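Papain-like protease (Human betacoronavirus 2c EMC/2012, PDB 4RNA) probably cleaves the viral replicase polyprotein as a papain-like cysteine protease and, like its relatives, may also remove ubiquitin from host proteins. Local coordinates at residues 86-91 / 154-159; 171-176 / 210-215. All coordinates share one frame; numbering follows the deposited sequence.

The chain starts with a small ubiquitin-like domain and then enters the helical thumb. Contact 1 joins helix 81-92 to helix 148-158 and closes a loop of 62 residues that includes helix 115-122. Helix 168-176 comes next. It meets strand 210-212 in contact 2, which closes a loop of 33 residues. That loop holds strands 186-193 and 197-204 of the fingers, with two of the four zinc-binding cysteines. The contacts follow in series and neither nest nor cross. They touch through consecutive helices, with Gly-158 CA 3.6 Å from Leu-171 CD1. Contact 1 lies within the thumb, and contact 2 joins the thumb to the palm sheet.

Contact 1 of 2, residues 86-91 / 154-159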
loop_
_atom_site.group_PDB
_atom_site.type_symbol
_atom_site.label_atom_id
_atom_site.label_comp_id
_atom_site.label_asym_id
_atom_site.label_seq_id
_atom_site.Cartn_x
_atom_site.Cartn_y
_atom_site.Cartn_z
ATOM N N TYR A 86 2.231 9.925 -11.725
ATOM C CA TYR A 86 2.115 10.752 -12.870
ATOM C C TYR A 86 1.053 10.123 -13.722
ATOM O O TYR A 86 0.264 10.887 -14.227
ATOM C CB TYR A 86 3.384 10.845 -13.751
ATOM C CG TYR A 86 4.615 11.529 -13.091
ATOM C CD1 TYR A 86 4.454 12.482 -12.077
ATOM C CD2 TYR A 86 5.894 11.255 -13.552
ATOM C CE1 TYR A 86 5.574 13.089 -11.489
ATOM C CE2 TYR A 86 7.024 11.872 -12.965
ATOM C CZ TYR A 86 6.830 12.782 -11.949
ATOM O OH TYR A 86 7.999 13.337 -11.386
ATOM N N SER A 87 0.996 8.777 -13.815
ATOM C CA SER A 87 -0.080 8.124 -14.660
ATOM C C SER A 87 -1.471 8.352 -14.047
ATOM O O SER A 87 -2.449 8.473 -14.805
ATOM C CB SER A 87 0.095 6.581 -14.785
ATOM O OG SER A 87 1.423 6.251 -15.186
ATOM N N LEU A 88 -1.592 8.219 -12.709
ATOM C CA LEU A 88 -2.879 8.472 -12.003
ATOM C C LEU A 88 -3.375 9.873 -12.270
ATOM O O LEU A 88 -4.558 10.042 -12.571
ATOM C CB LEU A 88 -2.788 8.263 -10.489
ATOM C CG LEU A 88 -2.760 6.758 -10.222
ATOM C CD1 LEU A 88 -2.104 6.473 -8.893
ATOM C CD2 LEU A 88 -4.108 6.075 -10.370
ATOM N N LYS A 89 -2.481 10.865 -12.085
ATOM C CA LYS A 89 -2.824 12.289 -12.362
ATOM C C LYS A 89 -3.448 12.483 -13.779
ATOM O O LYS A 89 -4.600 13.014 -13.944
ATOM C CB LYS A 89 -1.601 13.152 -12.011
ATOM C CG LYS A 89 -1.851 14.626 -12.068
ATOM C CD LYS A 89 -0.624 15.377 -11.650
ATOM C CE LYS A 89 -0.710 16.694 -12.358
ATOM N NZ LYS A 89 0.053 17.683 -11.570
ATOM N N ALA A 90 -2.766 11.939 -14.785
ATOM C CA ALA A 90 -3.311 11.917 -16.156
ATOM C C ALA A 90 -4.711 11.281 -16.191
ATOM O O ALA A 90 -5.638 11.860 -16.743
ATOM C CB ALA A 90 -2.348 11.186 -17.105
ATOM N N ALA A 91 -4.874 10.090 -15.617
ATOM C CA ALA A 91 -6.176 9.414 -15.629
ATOM C C ALA A 91 -7.252 10.139 -14.787
ATOM O O ALA A 91 -8.364 10.316 -15.236
ATOM C CB ALA A 91 -6.036 7.967 -15.166
ATOM N N ILE A 154 -3.692 10.359 -3.164
ATOM C CA ILE A 154 -4.329 9.384 -2.308
ATOM C C ILE A 154 -4.234 8.044 -3.001
ATOM O O ILE A 154 -3.873 7.063 -2.356
ATOM C CB ILE A 154 -5.823 9.752 -2.017
ATOM C CG1 ILE A 154 -5.917 10.939 -1.085
ATOM C CG2 ILE A 154 -6.625 8.558 -1.493
ATOM C CD1 ILE A 154 -7.385 11.293 -0.895
ATOM N N MET A 155 -4.578 7.968 -4.280
ATOM C CA MET A 155 -4.467 6.712 -5.003
ATOM C C MET A 155 -3.011 6.134 -5.062
ATOM O O MET A 155 -2.805 4.895 -4.906
ATOM C CB MET A 155 -5.053 6.895 -6.408
ATOM C CG MET A 155 -6.546 7.005 -6.326
ATOM S SD MET A 155 -7.168 7.302 -7.977
ATOM C CE MET A 155 -7.428 5.599 -8.489
ATOM N N ALA A 156 -2.017 7.018 -5.234
ATOM C CA ALA A 156 -0.612 6.604 -5.333
ATOM C C ALA A 156 -0.126 6.095 -3.997
ATOM O O ALA A 156 0.363 4.938 -3.899
ATOM C CB ALA A 156 0.271 7.736 -5.894
ATOM N N TYR A 157 -0.346 6.904 -2.952
ATOM C CA TYR A 157 0.038 6.497 -1.599
ATOM C C TYR A 157 -0.788 5.261 -1.136
ATOM O O TYR A 157 -0.282 4.446 -0.385
ATOM C CB TYR A 157 -0.192 7.644 -0.620
ATOM C CG TYR A 157 0.881 8.714 -0.660
ATOM C CD1 TYR A 157 2.230 8.416 -0.321
ATOM C CD2 TYR A 157 0.563 10.010 -1.056
ATOM C CE1 TYR A 157 3.225 9.397 -0.384
ATOM C CE2 TYR A 157 1.552 11.007 -1.151
ATOM C CZ TYR A 157 2.869 10.701 -0.790
ATOM O OH TYR A 157 3.818 11.665 -0.854
ATOM N N GLY A 158 -2.009 5.090 -1.664
ATOM C CA GLY A 158 -2.913 4.017 -1.214
ATOM C C GLY A 158 -2.767 2.723 -2.035
ATOM O O GLY A 158 -3.331 1.681 -1.717
ATOM N N ASN A 159 -1.974 2.809 -3.094
ATOM C CA ASN A 159 -1.693 1.733 -3.984
ATOM C C ASN A 159 -2.937 1.277 -4.614
ATOM O O ASN A 159 -3.118 0.084 -4.738
ATOM C CB ASN A 159 -1.052 0.563 -3.240
ATOM C CG ASN A 159 0.333 0.888 -2.788
ATOM O OD1 ASN A 159 1.138 1.369 -3.562
ATOM N ND2 ASN A 159 0.626 0.627 -1.527
#
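Leu-88 meets Met-155 and Ala-156 where helix 81-92 packs against helix 148-158. Both helices belong to the thumb, the helical subdomain of the coronavirus papain-like protease. The contact is small, the side chains that meet are apolar, and no hydrogen bond joins the two segments. The helices come nearest at Leu-88 and Ala-156, whose CA atoms are 7.3 Å apart.

The tight part is the fork of Leu-88. Its CG stands beside the backbone N and anti to the carbonyl carbon (chi1 -75°), and its two methyls take different partners. CD1 comes down on the helix backbone, 3.7 Å from Ala-156 N. The same methyl is 4.0 Å from Ala-156 CB and 3.9 Å from Met-155 CB. The other branch faces the end of the methionine. Met-155 runs extended as far as SD, then bends at chi3 (91°), which sets its methyl CE against the CD2 branch of Leu-88. Leu-115 of helix 115-122 and Val-92 also touch Met-155, and Phe-81 and Phe-85 of helix 81-92 touch Ala-156. All three residues that meet here are buried.

The loose side is the part of helix 81-92 that carries Ser-87, Lys-89 and Ala-90. Ala-90 is exposed, and the other two are partly exposed. Lys-89 still reaches helix 148-158 through its far end, as NZ forms a salt bridge with Asp-149 OD1. The C-terminal end of helix 148-158 closes with a Schellman motif at Asn-159, which has a positive phi (61°) and packs on Arg-170 of the second subunit. Near this end the helices gain a polar tie, because Ala-156 O is hydrogen-bonded to Arg-84 NH1. On the tight side, Leu-88 CD2 lies 3.8 Å from Met-155 CE and 4.1 Å from Met-155 SD.

Contact 2 of 2, residues 171-176 / 210-215; sequences LLHTVL and CYVGVQ
His-173 and Cys-210 mark the nearest backbone approach, with their CA atoms 8.4 Å apart. The axes of helix 171-176 and strand 210-212 come within 11.0 Å, and their directions differ by 144°, closer to antiparallel than to parallel. Side chains fill the gap between them. His-173 reaches over with its CG beside the backbone N (chi1 -67°). Its ring carbon CE1 lies 3.4 Å from Val-212 CG2 and 4.1 Å from Cys-210 CB, both oblique to the ring.

The helix is the last of the thumb, and the strand pairs in parallel with strand 245-250 of the palm sheet. His-173 is tied to that second strand too: its NE2 is hydrogen-bonded to Ser-249 OG, which satisfies the nitrogen and helps fix the ring's rotation.

One turn on, Leu-176 CD1 packs 4.1 Å from Cys-210 SG and also rests on Leu-247. Pro-79 of the second subunit packs on both His-173 and Val-212. A phosphate ion, probably from the crystallisation liquor, sits about 4 Å from the side chain of Val-212.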
loop_
_atom_site.group_PDB
_atom_site.type_symbol
_atom_site.label_atom_id
_atom_site.label_comp_id
_atom_site.label_asym_id
_atom_site.label_seq_id
_atom_site.Cartn_x
_atom_site.Cartn_y
_atom_site.Cartn_z
ATOM N N LEU A 171 -8.233 3.010 3.085
ATOM C CA LEU A 171 -7.665 4.301 2.578
ATOM C C LEU A 171 -7.735 5.447 3.526
ATOM O O LEU A 171 -6.740 6.255 3.671
ATOM C CB LEU A 171 -8.360 4.680 1.258
ATOM C CG LEU A 171 -7.586 4.607 -0.041
ATOM C CD1 LEU A 171 -6.104 5.059 0.043
ATOM C CD2 LEU A 171 -7.705 3.166 -0.491
ATOM N N LEU A 172 -8.874 5.586 4.243
ATOM C CA LEU A 172 -8.921 6.657 5.250
ATOM C C LEU A 172 -7.833 6.506 6.220
ATOM O O LEU A 172 -7.183 7.464 6.647
ATOM C CB LEU A 172 -10.231 6.563 6.061
ATOM C CG LEU A 172 -11.335 7.436 5.581
ATOM C CD1 LEU A 172 -12.604 7.175 6.382
ATOM C CD2 LEU A 172 -10.866 8.879 5.723
ATOM N N HIS A 173 -7.605 5.267 6.647
ATOM C CA HIS A 173 -6.612 5.126 7.676
ATOM C C HIS A 173 -5.211 5.328 7.152
ATOM O O HIS A 173 -4.396 5.959 7.808
ATOM C CB HIS A 173 -6.872 3.833 8.545
ATOM C CG HIS A 173 -8.171 3.921 9.399
ATOM N ND1 HIS A 173 -8.169 4.121 10.754
ATOM C CD2 HIS A 173 -9.527 3.880 9.022
ATOM C CE1 HIS A 173 -9.452 4.188 11.204
ATOM N NE2 HIS A 173 -10.276 4.046 10.152
ATOM N N THR A 174 -4.919 4.923 5.928
ATOM C CA THR A 174 -3.628 5.211 5.341
ATOM C C THR A 174 -3.373 6.667 5.057
ATOM O O THR A 174 -2.233 7.151 5.203
ATOM C CB THR A 174 -3.402 4.491 3.984
ATOM O OG1 THR A 174 -4.485 4.803 3.114
ATOM C CG2 THR A 174 -3.402 3.067 4.141
ATOM N N VAL A 175 -4.415 7.379 4.641
ATOM C CA VAL A 175 -4.252 8.790 4.449
ATOM C C VAL A 175 -4.000 9.477 5.789
ATOM O O VAL A 175 -3.140 10.303 5.849
ATOM C CB VAL A 175 -5.460 9.429 3.704
ATOM C CG1 VAL A 175 -5.336 10.950 3.704
ATOM C CG2 VAL A 175 -5.486 8.942 2.261
ATOM N N LEU A 176 -4.764 9.135 6.838
ATOM C CA LEU A 176 -4.651 9.820 8.091
ATOM C C LEU A 176 -3.362 9.440 8.771
ATOM O O LEU A 176 -2.789 10.248 9.563
ATOM C CB LEU A 176 -5.839 9.499 8.978
ATOM C CG LEU A 176 -7.132 10.215 8.557
ATOM C CD1 LEU A 176 -8.342 9.680 9.349
ATOM C CD2 LEU A 176 -6.988 11.702 8.724
ATOM N N CYS A 210 -9.018 8.120 16.252
ATOM C CA CYS A 210 -9.514 7.048 15.319
ATOM C C CYS A 210 -9.561 5.745 16.090
ATOM O O CYS A 210 -8.633 5.450 16.882
ATOM C CB CYS A 210 -8.552 6.854 14.119
ATOM S SG CYS A 210 -8.276 8.412 13.261
ATOM N N TYR A 211 -10.570 4.904 15.844
ATOM C CA TYR A 211 -10.601 3.644 16.531
ATOM C C TYR A 211 -11.297 2.689 15.623
ATOM O O TYR A 211 -12.277 3.072 15.055
ATOM C CB TYR A 211 -11.365 3.796 17.854
ATOM C CG TYR A 211 -11.343 2.519 18.672
ATOM C CD1 TYR A 211 -12.312 1.527 18.498
ATOM C CD2 TYR A 211 -10.294 2.255 19.596
ATOM C CE1 TYR A 211 -12.269 0.337 19.254
ATOM C CE2 TYR A 211 -10.260 1.069 20.324
ATOM C CZ TYR A 211 -11.251 0.127 20.166
ATOM O OH TYR A 211 -11.214 -1.042 20.897
ATOM N N VAL A 212 -10.726 1.509 15.452
ATOM C CA VAL A 212 -11.311 0.465 14.669
ATOM C C VAL A 212 -11.813 -0.654 15.548
ATOM O O VAL A 212 -11.068 -1.204 16.314
ATOM C CB VAL A 212 -10.333 -0.036 13.595
ATOM C CG1 VAL A 212 -10.936 -1.227 12.858
ATOM C CG2 VAL A 212 -10.036 1.151 12.629
ATOM N N GLY A 213 -13.075 -1.053 15.325
ATOM C CA GLY A 213 -13.675 -2.145 16.057
ATOM C C GLY A 213 -14.966 -1.801 16.778
ATOM O O GLY A 213 -15.647 -2.733 17.238
ATOM N N VAL A 214 -15.305 -0.497 16.917
ATOM C CA VAL A 214 -16.673 -0.097 17.400
ATOM C C VAL A 214 -17.103 1.024 16.479
ATOM O O VAL A 214 -16.257 1.655 15.778
ATOM C CB VAL A 214 -16.824 0.331 18.916
ATOM C CG1 VAL A 214 -16.554 -0.826 19.919
ATOM C CG2 VAL A 214 -15.982 1.564 19.230
ATOM N N GLN A 215 -18.422 1.254 16.443
ATOM C CA GLN A 215 -18.995 2.306 15.605
ATOM C C GLN A 215 -19.851 3.310 16.416
ATOM O O GLN A 215 -20.463 4.226 15.798
ATOM C CB GLN A 215 -19.798 1.607 14.475
ATOM C CG GLN A 215 -18.864 0.926 13.436
ATOM C CD GLN A 215 -19.547 -0.149 12.645
ATOM O OE1 GLN A 215 -20.310 -0.937 13.199
ATOM N NE2 GLN A 215 -19.293 -0.200 11.339
#